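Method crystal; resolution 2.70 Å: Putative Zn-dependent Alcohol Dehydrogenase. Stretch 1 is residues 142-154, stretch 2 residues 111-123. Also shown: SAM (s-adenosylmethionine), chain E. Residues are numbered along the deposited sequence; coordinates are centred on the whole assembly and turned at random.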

ATOM      1  N   GLY A 142      17.984   3.485  -7.698  1.00 38.66           N
ATOM      2  CA  GLY A 142      17.778   3.889  -6.321  1.00 34.82           C
ATOM      3  C   GLY A 142      17.305   2.746  -5.444  1.00 32.24           C
ATOM      4  O   GLY A 142      17.411   1.579  -5.820  1.00 25.72           O
ATOM      5  N   THR A 143      16.782   3.084  -4.271  1.00 33.63           N
ATOM      6  CA  THR A 143      16.303   2.079  -3.326  1.00 30.85           C
ATOM      7  C   THR A 143      14.785   2.146  -3.167  1.00 24.23           C
ATOM      8  O   THR A 143      14.202   3.229  -3.152  1.00 23.82           O
ATOM      9  CB  THR A 143      17.012   2.271  -1.968  1.00 33.60           C
ATOM     10  OG1 THR A 143      18.434   2.307  -2.188  1.00 38.40           O
ATOM     11  CG2 THR A 143      16.638   1.161  -0.977  1.00 28.31           C
ATOM     12  N   VAL A 144      14.142   0.988  -3.094  1.00 21.69           N
ATOM     13  CA  VAL A 144      12.714   0.925  -2.795  1.00 21.54           C
ATOM     14  C   VAL A 144      12.598   0.373  -1.398  1.00 21.66           C
ATOM     15  O   VAL A 144      13.226  -0.637  -1.072  1.00 22.83           O
ATOM     16  CB  VAL A 144      11.972  -0.018  -3.769  1.00 22.33           C
ATOM     17  CG1 VAL A 144      10.423  -0.240  -3.387  1.00 14.55           C
ATOM     18  CG2 VAL A 144      12.137   0.504  -5.179  1.00 19.50           C
ATOM     19  N   ARG A 145      11.816   1.053  -0.565  1.00 19.34           N
ATOM     20  CA  ARG A 145      11.492   0.536   0.757  1.00 19.79           C
ATOM     21  C   ARG A 145       9.995   0.337   0.847  1.00 21.46           C
ATOM     22  O   ARG A 145       9.191   1.280   0.759  1.00 19.42           O
ATOM     23  CB  ARG A 145      12.016   1.475   1.834  1.00 23.06           C
ATOM     24  CG  ARG A 145      13.550   1.637   1.815  1.00 23.68           C
ATOM     25  CD  ARG A 145      13.996   2.625   2.834  1.00 23.00           C
ATOM     26  NE  ARG A 145      15.449   2.650   2.921  1.00 29.46           N
ATOM     27  CZ  ARG A 145      16.165   3.507   3.657  1.00 30.30           C
ATOM     28  NH1 ARG A 145      17.501   3.413   3.653  1.00 35.68           N
ATOM     29  NH2 ARG A 145      15.570   4.443   4.393  1.00 21.04           N
ATOM     30  N   ALA A 146       9.612  -0.922   0.968  1.00 24.03           N
ATOM     31  CA  ALA A 146       8.179  -1.282   0.961  1.00 24.56           C
ATOM     32  C   ALA A 146       7.822  -2.231   2.109  1.00 19.44           C
ATOM     33  O   ALA A 146       8.346  -3.332   2.185  1.00 18.87           O
ATOM     34  CB  ALA A 146       7.786  -1.904  -0.390  1.00 18.59           C
ATOM     35  N   SER A 147       6.962  -1.802   3.021  1.00 17.56           N
ATOM     36  CA  SER A 147       6.608  -2.682   4.124  1.00 18.83           C
ATOM     37  C   SER A 147       5.373  -3.486   3.749  1.00 24.27           C
ATOM     38  O   SER A 147       4.536  -3.006   3.015  1.00 23.66           O
ATOM     39  CB  SER A 147       6.285  -1.854   5.311  1.00 23.04           C
ATOM     40  OG  SER A 147       5.116  -1.123   5.012  1.00 22.03           O
ATOM     41  N   VAL A 148       5.267  -4.709   4.243  1.00 24.64           N
ATOM     42  CA  VAL A 148       4.127  -5.537   3.965  1.00 19.78           C
ATOM     43  C   VAL A 148       3.618  -6.173   5.244  1.00 22.38           C
ATOM     44  O   VAL A 148       4.384  -6.724   5.991  1.00 24.53           O
ATOM     45  CB  VAL A 148       4.492  -6.659   3.026  1.00 22.53           C
ATOM     46  CG1 VAL A 148       3.201  -7.392   2.571  1.00 21.81           C
ATOM     47  CG2 VAL A 148       5.243  -6.088   1.824  1.00 14.67           C
ATOM     48  N   LYS A 149       2.322  -6.088   5.507  1.00 23.34           N
ATOM     49  CA  LYS A 149       1.727  -6.790   6.642  1.00 27.33           C
ATOM     50  C   LYS A 149       1.624  -8.277   6.327  1.00 26.99           C
ATOM     51  O   LYS A 149       1.126  -8.616   5.289  1.00 28.11           O
ATOM     52  CB  LYS A 149       0.335  -6.238   6.958  1.00 27.01           C
ATOM     53  CG  LYS A 149       0.006  -6.297   8.416  1.00 35.25           C
ATOM     54  CD  LYS A 149      -1.411  -6.722   8.692  1.00 40.67           C
ATOM     55  CE  LYS A 149      -1.527  -8.229   8.628  1.00 41.12           C
ATOM     56  NZ  LYS A 149      -0.831  -8.872   9.786  1.00 48.28           N
ATOM     57  N   LEU A 150       2.052  -9.155   7.233  1.00 26.65           N
ATOM     58  CA  LEU A 150       2.156 -10.567   6.916  1.00 24.27           C
ATOM     59  C   LEU A 150       1.161 -11.430   7.673  1.00 29.50           C
ATOM     60  O   LEU A 150       0.833 -11.168   8.833  1.00 27.81           O
ATOM     61  CB  LEU A 150       3.568 -11.088   7.136  1.00 25.30           C
ATOM     62  CG  LEU A 150       4.752 -10.352   6.485  1.00 27.59           C
ATOM     63  CD1 LEU A 150       6.049 -10.836   7.104  1.00 27.45           C
ATOM     64  CD2 LEU A 150       4.811 -10.543   4.966  1.00 26.14           C
ATOM     65  N   GLY A 151       0.677 -12.455   6.973  1.00 33.51           N
ATOM     66  CA  GLY A 151      -0.320 -13.374   7.485  1.00 36.63           C
ATOM     67  C   GLY A 151      -1.683 -12.751   7.388  1.00 31.50           C
ATOM     68  O   GLY A 151      -1.860 -11.805   6.649  1.00 31.42           O
ATOM     69  N   PHE A 152      -2.636 -13.243   8.168  1.00 35.92           N
ATOM     70  CA  PHE A 152      -4.021 -12.754   8.074  1.00 34.16           C
ATOM     71  C   PHE A 152      -4.270 -11.525   8.903  1.00 32.83           C
ATOM     72  O   PHE A 152      -3.650 -11.330   9.960  1.00 29.80           O
ATOM     73  CB  PHE A 152      -5.043 -13.844   8.473  1.00 37.46           C
ATOM     74  CG  PHE A 152      -5.083 -15.015   7.525  1.00 39.44           C
ATOM     75  CD1 PHE A 152      -5.485 -14.845   6.199  1.00 38.03           C
ATOM     76  CD2 PHE A 152      -4.718 -16.278   7.952  1.00 35.61           C
ATOM     77  CE1 PHE A 152      -5.503 -15.921   5.329  1.00 40.77           C
ATOM     78  CE2 PHE A 152      -4.736 -17.347   7.079  1.00 37.45           C
ATOM     79  CZ  PHE A 152      -5.122 -17.169   5.773  1.00 37.11           C
ATOM     80  N   TYR A 153      -5.195 -10.707   8.414  1.00 30.97           N
ATOM     81  CA  TYR A 153      -5.776  -9.624   9.202  1.00 32.74           C
ATOM     82  C   TYR A 153      -6.802 -10.167  10.231  1.00 41.92           C
ATOM     83  O   TYR A 153      -7.312 -11.278  10.087  1.00 44.57           O
ATOM     84  CB  TYR A 153      -6.451  -8.640   8.266  1.00 32.02           C
ATOM     85  CG  TYR A 153      -5.504  -7.725   7.513  1.00 36.33           C
ATOM     86  CD1 TYR A 153      -5.328  -6.408   7.919  1.00 38.97           C
ATOM     87  CD2 TYR A 153      -4.797  -8.164   6.402  1.00 32.92           C
ATOM     88  CE1 TYR A 153      -4.483  -5.572   7.255  1.00 37.93           C
ATOM     89  CE2 TYR A 153      -3.936  -7.325   5.728  1.00 28.61           C
ATOM     90  CZ  TYR A 153      -3.793  -6.032   6.164  1.00 37.98           C
ATOM     91  OH  TYR A 153      -2.947  -5.158   5.521  1.00 45.75           O
ATOM     92  N   ASP A 154      -7.103  -9.408  11.277  1.00 41.60           N
ATOM     93  CA  ASP A 154      -8.099  -9.868  12.238  1.00 36.50           C
ATOM     94  C   ASP A 154      -9.403 -10.159  11.516  1.00 40.49           C
ATOM     95  O   ASP A 154     -10.022 -11.205  11.714  1.00 45.16           O
ATOM     96  CB  ASP A 154      -8.322  -8.831  13.338  1.00 43.26           C
ATOM     97  CG  ASP A 154      -7.107  -8.689  14.284  1.00 54.82           C
ATOM     98  OD1 ASP A 154      -7.048  -7.644  14.980  1.00 55.22           O
ATOM     99  OD2 ASP A 154      -6.228  -9.601  14.335  1.00 47.21           O
TER
HETATM  100  N   SAM E 301      -2.878   3.557   3.887  1.00 42.04           N
HETATM  101  CA  SAM E 301      -1.982   2.776   4.720  1.00 38.72           C
HETATM  102  C   SAM E 301      -0.867   3.634   5.278  1.00 30.22           C
HETATM  103  O   SAM E 301      -0.744   4.841   5.025  1.00 27.19           O
HETATM  104  OXT SAM E 301      -0.096   3.074   6.022  1.00 31.74           O
HETATM  105  CB  SAM E 301      -1.460   1.550   3.979  1.00 37.81           C
HETATM  106  CG  SAM E 301      -2.163   1.228   2.653  1.00 38.73           C
HETATM  107  SD  SAM E 301      -1.639   2.174   1.187  1.00 56.25           S
HETATM  108  CE  SAM E 301      -0.487   3.403   1.863  1.00 34.75           C
HETATM  109  C5' SAM E 301      -3.157   3.068   0.700  1.00 32.16           C
HETATM  110  C4' SAM E 301      -3.012   4.363  -0.090  1.00 32.85           C
HETATM  111  O4' SAM E 301      -2.435   4.089  -1.355  1.00 31.89           O
HETATM  112  C3' SAM E 301      -4.345   5.024  -0.393  1.00 36.31           C
HETATM  113  O3' SAM E 301      -4.131   6.415  -0.327  1.00 34.93           O
HETATM  114  C2' SAM E 301      -4.633   4.672  -1.838  1.00 34.20           C
HETATM  115  O2' SAM E 301      -5.307   5.716  -2.508  1.00 33.84           O
HETATM  116  C1' SAM E 301      -3.249   4.488  -2.433  1.00 27.21           C
HETATM  117  N9  SAM E 301      -3.237   3.439  -3.463  1.00 21.57           N
HETATM  118  C8  SAM E 301      -3.794   2.192  -3.356  1.00 23.23           C
HETATM  119  N7  SAM E 301      -3.597   1.524  -4.524  1.00 23.35           N
HETATM  120  C5  SAM E 301      -2.915   2.323  -5.391  1.00 24.76           C
HETATM  121  C6  SAM E 301      -2.457   2.132  -6.709  1.00 25.11           C
HETATM  122  N6  SAM E 301      -2.659   0.999  -7.386  1.00 21.75           N
HETATM  123  N1  SAM E 301      -1.799   3.167  -7.326  1.00 24.76           N
HETATM  124  C2  SAM E 301      -1.620   4.365  -6.647  1.00 27.24           C
HETATM  125  N3  SAM E 301      -2.049   4.559  -5.356  1.00 21.07           N
HETATM  126  C4  SAM E 301      -2.694   3.547  -4.731  1.00 22.55           C
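Stretch 2 111-123: FDFVLNDRLINRF

How does stretch 2 run along stretch 1? Its strand 113-117 lies parallel to strand 143-149, the axes 4.7 Å apart at closest and only 4° from alignment. The register pairs T143 with F113 and continues in step to S147 with D117. T143 N donates to D112 O (2.9 Å), V114 N to T143 O (3.0 Å), R145 N to V114 O (2.8 Å), N116 N to R145 O (3.0 Å) and S147 N to N116 O (3.1 Å), so T143, R145 and S147 supply the bonding on their side of the ladder.

What do the two sheet faces hold? T143, R145 and S147 share one face with F113, L115 and D117. F113, chi1 m, brings CD1 to 3.8 Å from T143 CB, and its CE1 lies over one face of the R145 guanidinium, 4.1 Å from NH1; the arginine reaches this far because its m, t, t side chain is extended. On the other face V144 CG2 lies 4.3 Å from V114 CB, both valines t, while N116, chi1 p, carries ND2 to 3.5 Å from A146 CB.

Why is S147 in the p rotamer? There its OG donates to D117 OD1 (2.6 Å) and accepts a weak bond from R118 N (2.9 Å), just where stretch 2 leaves the strand with R118 at positive phi. R118 N also donates to S147 O at 3.0 Å.

What holds the stretches together beyond the paired strands? In the 3-10 segment 120-122, N121, chi1 m, points toward stretch 1 and its amide meets the K149 backbone twice: K149 N donates to N121 OD1 (2.7 Å), and N121 ND2 to K149 O (2.9 Å). I120 CD1 packs 3.9 Å from both A146 CB and V148 CG2. Farther along, R122 NH2 donates to the OH of Y153, chi1 m (2.6 Å).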

ATOM      1  N   PHE A 111      13.892   9.068  -9.078  1.00 32.16           N
ATOM      2  CA  PHE A 111      13.929   9.178  -7.611  1.00 33.09           C
ATOM      3  C   PHE A 111      15.063   8.383  -6.961  1.00 26.01           C
ATOM      4  O   PHE A 111      15.389   7.300  -7.432  1.00 24.17           O
ATOM      5  CB  PHE A 111      12.571   8.779  -7.032  1.00 28.29           C
ATOM      6  CG  PHE A 111      11.460   9.651  -7.503  1.00 27.29           C
ATOM      7  CD1 PHE A 111      11.192  10.853  -6.868  1.00 30.18           C
ATOM      8  CD2 PHE A 111      10.713   9.303  -8.592  1.00 24.49           C
ATOM      9  CE1 PHE A 111      10.180  11.691  -7.313  1.00 27.15           C
ATOM     10  CE2 PHE A 111       9.706  10.140  -9.036  1.00 34.15           C
ATOM     11  CZ  PHE A 111       9.449  11.351  -8.391  1.00 26.88           C
ATOM     12  N   ASP A 112      15.665   8.921  -5.896  1.00 21.71           N
ATOM     13  CA  ASP A 112      16.644   8.138  -5.126  1.00 29.86           C
ATOM     14  C   ASP A 112      15.963   7.036  -4.282  1.00 30.37           C
ATOM     15  O   ASP A 112      16.508   5.927  -4.116  1.00 27.06           O
ATOM     16  CB  ASP A 112      17.458   9.026  -4.184  1.00 32.51           C
ATOM     17  CG  ASP A 112      18.347  10.012  -4.916  1.00 40.43           C
ATOM     18  OD1 ASP A 112      18.453  11.164  -4.439  1.00 36.26           O
ATOM     19  OD2 ASP A 112      18.939   9.631  -5.958  1.00 47.79           O
ATOM     20  N   PHE A 113      14.783   7.368  -3.748  1.00 25.27           N
ATOM     21  CA  PHE A 113      14.015   6.469  -2.893  1.00 26.35           C
ATOM     22  C   PHE A 113      12.539   6.415  -3.240  1.00 24.40           C
ATOM     23  O   PHE A 113      11.913   7.436  -3.523  1.00 22.43           O
ATOM     24  CB  PHE A 113      14.160   6.862  -1.428  1.00 25.10           C
ATOM     25  CG  PHE A 113      15.557   6.756  -0.912  1.00 29.42           C
ATOM     26  CD1 PHE A 113      16.031   5.555  -0.419  1.00 33.85           C
ATOM     27  CD2 PHE A 113      16.402   7.858  -0.924  1.00 30.86           C
ATOM     28  CE1 PHE A 113      17.322   5.456   0.062  1.00 37.62           C
ATOM     29  CE2 PHE A 113      17.682   7.770  -0.458  1.00 32.43           C
ATOM     30  CZ  PHE A 113      18.150   6.571   0.041  1.00 38.77           C
ATOM     31  N   VAL A 114      11.987   5.204  -3.223  1.00 22.61           N
ATOM     32  CA  VAL A 114      10.540   5.049  -3.294  1.00 19.25           C
ATOM     33  C   VAL A 114      10.107   4.357  -2.018  1.00 18.56           C
ATOM     34  O   VAL A 114      10.567   3.253  -1.698  1.00 22.84           O
ATOM     35  CB  VAL A 114      10.101   4.228  -4.521  1.00 22.33           C
ATOM     36  CG1 VAL A 114       8.699   3.593  -4.300  1.00 19.08           C
ATOM     37  CG2 VAL A 114      10.119   5.081  -5.782  1.00 18.51           C
ATOM     38  N   LEU A 115       9.257   5.033  -1.263  1.00 16.66           N
ATOM     39  CA  LEU A 115       8.699   4.478  -0.026  1.00 18.34           C
ATOM     40  C   LEU A 115       7.188   4.146  -0.142  1.00 17.35           C
ATOM     41  O   LEU A 115       6.422   4.864  -0.794  1.00 14.34           O
ATOM     42  CB  LEU A 115       8.933   5.444   1.139  1.00 13.11           C
ATOM     43  CG  LEU A 115      10.231   6.242   1.111  1.00 14.76           C
ATOM     44  CD1 LEU A 115      10.223   7.279   2.202  1.00 13.07           C
ATOM     45  CD2 LEU A 115      11.460   5.361   1.187  1.00 15.59           C
ATOM     46  N   ASN A 116       6.771   3.037   0.464  1.00 19.59           N
ATOM     47  CA  ASN A 116       5.349   2.846   0.763  1.00 19.54           C
ATOM     48  C   ASN A 116       5.106   1.911   1.938  1.00 21.50           C
ATOM     49  O   ASN A 116       5.877   0.958   2.154  1.00 24.59           O
ATOM     50  CB  ASN A 116       4.563   2.401  -0.477  1.00 22.52           C
ATOM     51  CG  ASN A 116       5.194   1.202  -1.188  1.00 23.17           C
ATOM     52  OD1 ASN A 116       5.962   1.364  -2.134  1.00 19.21           O
ATOM     53  ND2 ASN A 116       4.826   0.000  -0.764  1.00 20.94           N
ATOM     54  N   ASP A 117       4.060   2.211   2.709  1.00 20.91           N
ATOM     55  CA  ASP A 117       3.716   1.420   3.885  1.00 24.72           C
ATOM     56  C   ASP A 117       2.467   0.573   3.687  1.00 25.50           C
ATOM     57  O   ASP A 117       1.359   1.101   3.718  1.00 28.45           O
ATOM     58  CB  ASP A 117       3.503   2.315   5.103  1.00 26.08           C
ATOM     59  CG  ASP A 117       3.187   1.510   6.376  1.00 32.06           C
ATOM     60  OD1 ASP A 117       3.761   0.409   6.577  1.00 28.97           O
ATOM     61  OD2 ASP A 117       2.381   1.995   7.193  1.00 32.48           O
ATOM     62  N   ARG A 118       2.652  -0.732   3.509  1.00 20.71           N
ATOM     63  CA  ARG A 118       1.548  -1.688   3.456  1.00 18.24           C
ATOM     64  C   ARG A 118       0.619  -1.480   2.250  1.00 24.78           C
ATOM     65  O   ARG A 118      -0.579  -1.811   2.274  1.00 31.57           O
ATOM     66  CB  ARG A 118       0.798  -1.693   4.778  1.00 14.35           C
ATOM     67  CG  ARG A 118       1.515  -2.494   5.855  1.00 22.54           C
ATOM     68  CD  ARG A 118       0.881  -2.336   7.243  1.00 22.64           C
ATOM     69  NE  ARG A 118       1.219  -1.102   7.946  1.00 24.42           N
ATOM     70  CZ  ARG A 118       0.676  -0.751   9.121  1.00 31.43           C
ATOM     71  NH1 ARG A 118      -0.213  -1.553   9.675  1.00 28.93           N
ATOM     72  NH2 ARG A 118       0.999   0.393   9.748  1.00 31.02           N
ATOM     73  N   LEU A 119       1.199  -0.968   1.174  1.00 22.66           N
ATOM     74  CA  LEU A 119       0.479  -0.706  -0.061  1.00 17.84           C
ATOM     75  C   LEU A 119       0.307  -2.004  -0.840  1.00 22.18           C
ATOM     76  O   LEU A 119      -0.644  -2.195  -1.564  1.00 26.72           O
ATOM     77  CB  LEU A 119       1.298   0.264  -0.888  1.00 16.38           C
ATOM     78  CG  LEU A 119       0.897   0.395  -2.337  1.00 17.24           C
ATOM     79  CD1 LEU A 119      -0.524   0.949  -2.414  1.00 15.67           C
ATOM     80  CD2 LEU A 119       1.897   1.262  -3.081  1.00 17.19           C
ATOM     81  N   ILE A 120       1.249  -2.911  -0.665  1.00 22.75           N
ATOM     82  CA  ILE A 120       1.259  -4.170  -1.376  1.00 20.75           C
ATOM     83  C   ILE A 120       0.099  -5.028  -0.885  1.00 20.68           C
ATOM     84  O   ILE A 120      -0.365  -5.922  -1.582  1.00 21.21           O
ATOM     85  CB  ILE A 120       2.645  -4.878  -1.217  1.00 19.70           C
ATOM     86  CG1 ILE A 120       3.677  -4.287  -2.183  1.00 14.22           C
ATOM     87  CG2 ILE A 120       2.563  -6.394  -1.499  1.00 22.71           C
ATOM     88  CD1 ILE A 120       5.061  -4.412  -1.644  1.00 20.31           C
ATOM     89  N   ASN A 121      -0.380  -4.732   0.317  1.00 20.38           N
ATOM     90  CA  ASN A 121      -1.457  -5.498   0.911  1.00 22.15           C
ATOM     91  C   ASN A 121      -2.779  -5.133   0.189  1.00 28.95           C
ATOM     92  O   ASN A 121      -3.777  -5.855   0.277  1.00 26.62           O
ATOM     93  CB  ASN A 121      -1.530  -5.183   2.403  1.00 26.41           C
ATOM     94  CG  ASN A 121      -0.443  -5.889   3.219  1.00 30.23           C
ATOM     95  OD1 ASN A 121       0.508  -5.260   3.710  1.00 26.10           O
ATOM     96  ND2 ASN A 121      -0.594  -7.197   3.382  1.00 26.56           N
ATOM     97  N   ARG A 122      -2.760  -4.006  -0.528  1.00 23.08           N
ATOM     98  CA  ARG A 122      -3.896  -3.554  -1.292  1.00 20.84           C
ATOM     99  C   ARG A 122      -3.915  -4.140  -2.688  1.00 22.79           C
ATOM    100  O   ARG A 122      -4.734  -3.722  -3.519  1.00 23.50           O
ATOM    101  CB  ARG A 122      -3.933  -2.022  -1.383  1.00 24.41           C
ATOM    102  CG  ARG A 122      -4.201  -1.309  -0.046  1.00 23.18           C
ATOM    103  CD  ARG A 122      -5.147  -2.136   0.837  1.00 27.45           C
ATOM    104  NE  ARG A 122      -4.601  -2.226   2.185  1.00 35.61           N
ATOM    105  CZ  ARG A 122      -4.553  -3.324   2.926  1.00 32.63           C
ATOM    106  NH1 ARG A 122      -5.036  -4.463   2.486  1.00 27.06           N
ATOM    107  NH2 ARG A 122      -4.012  -3.264   4.126  1.00 45.65           N
ATOM    108  N   PHE A 123      -3.029  -5.108  -2.935  1.00 20.48           N
ATOM    109  CA  PHE A 123      -2.957  -5.773  -4.229  1.00 21.25           C
ATOM    110  C   PHE A 123      -3.286  -7.261  -4.226  1.00 23.71           C
ATOM    111  O   PHE A 123      -3.210  -7.961  -3.208  1.00 21.82           O
ATOM    112  CB  PHE A 123      -1.569  -5.600  -4.877  1.00 26.01           C
ATOM    113  CG  PHE A 123      -1.117  -4.165  -5.013  1.00 24.05           C
ATOM    114  CD1 PHE A 123      -2.018  -3.159  -5.401  1.00 19.59           C
ATOM    115  CD2 PHE A 123       0.214  -3.826  -4.787  1.00 21.50           C
ATOM    116  CE1 PHE A 123      -1.636  -1.852  -5.520  1.00 16.35           C
ATOM    117  CE2 PHE A 123       0.631  -2.491  -4.922  1.00 22.21           C
ATOM    118  CZ  PHE A 123      -0.326  -1.489  -5.288  1.00 20.60           C
TER
HETATM  119  O   HOH W   1       3.848  -1.745   0.769  1.00 17.65           O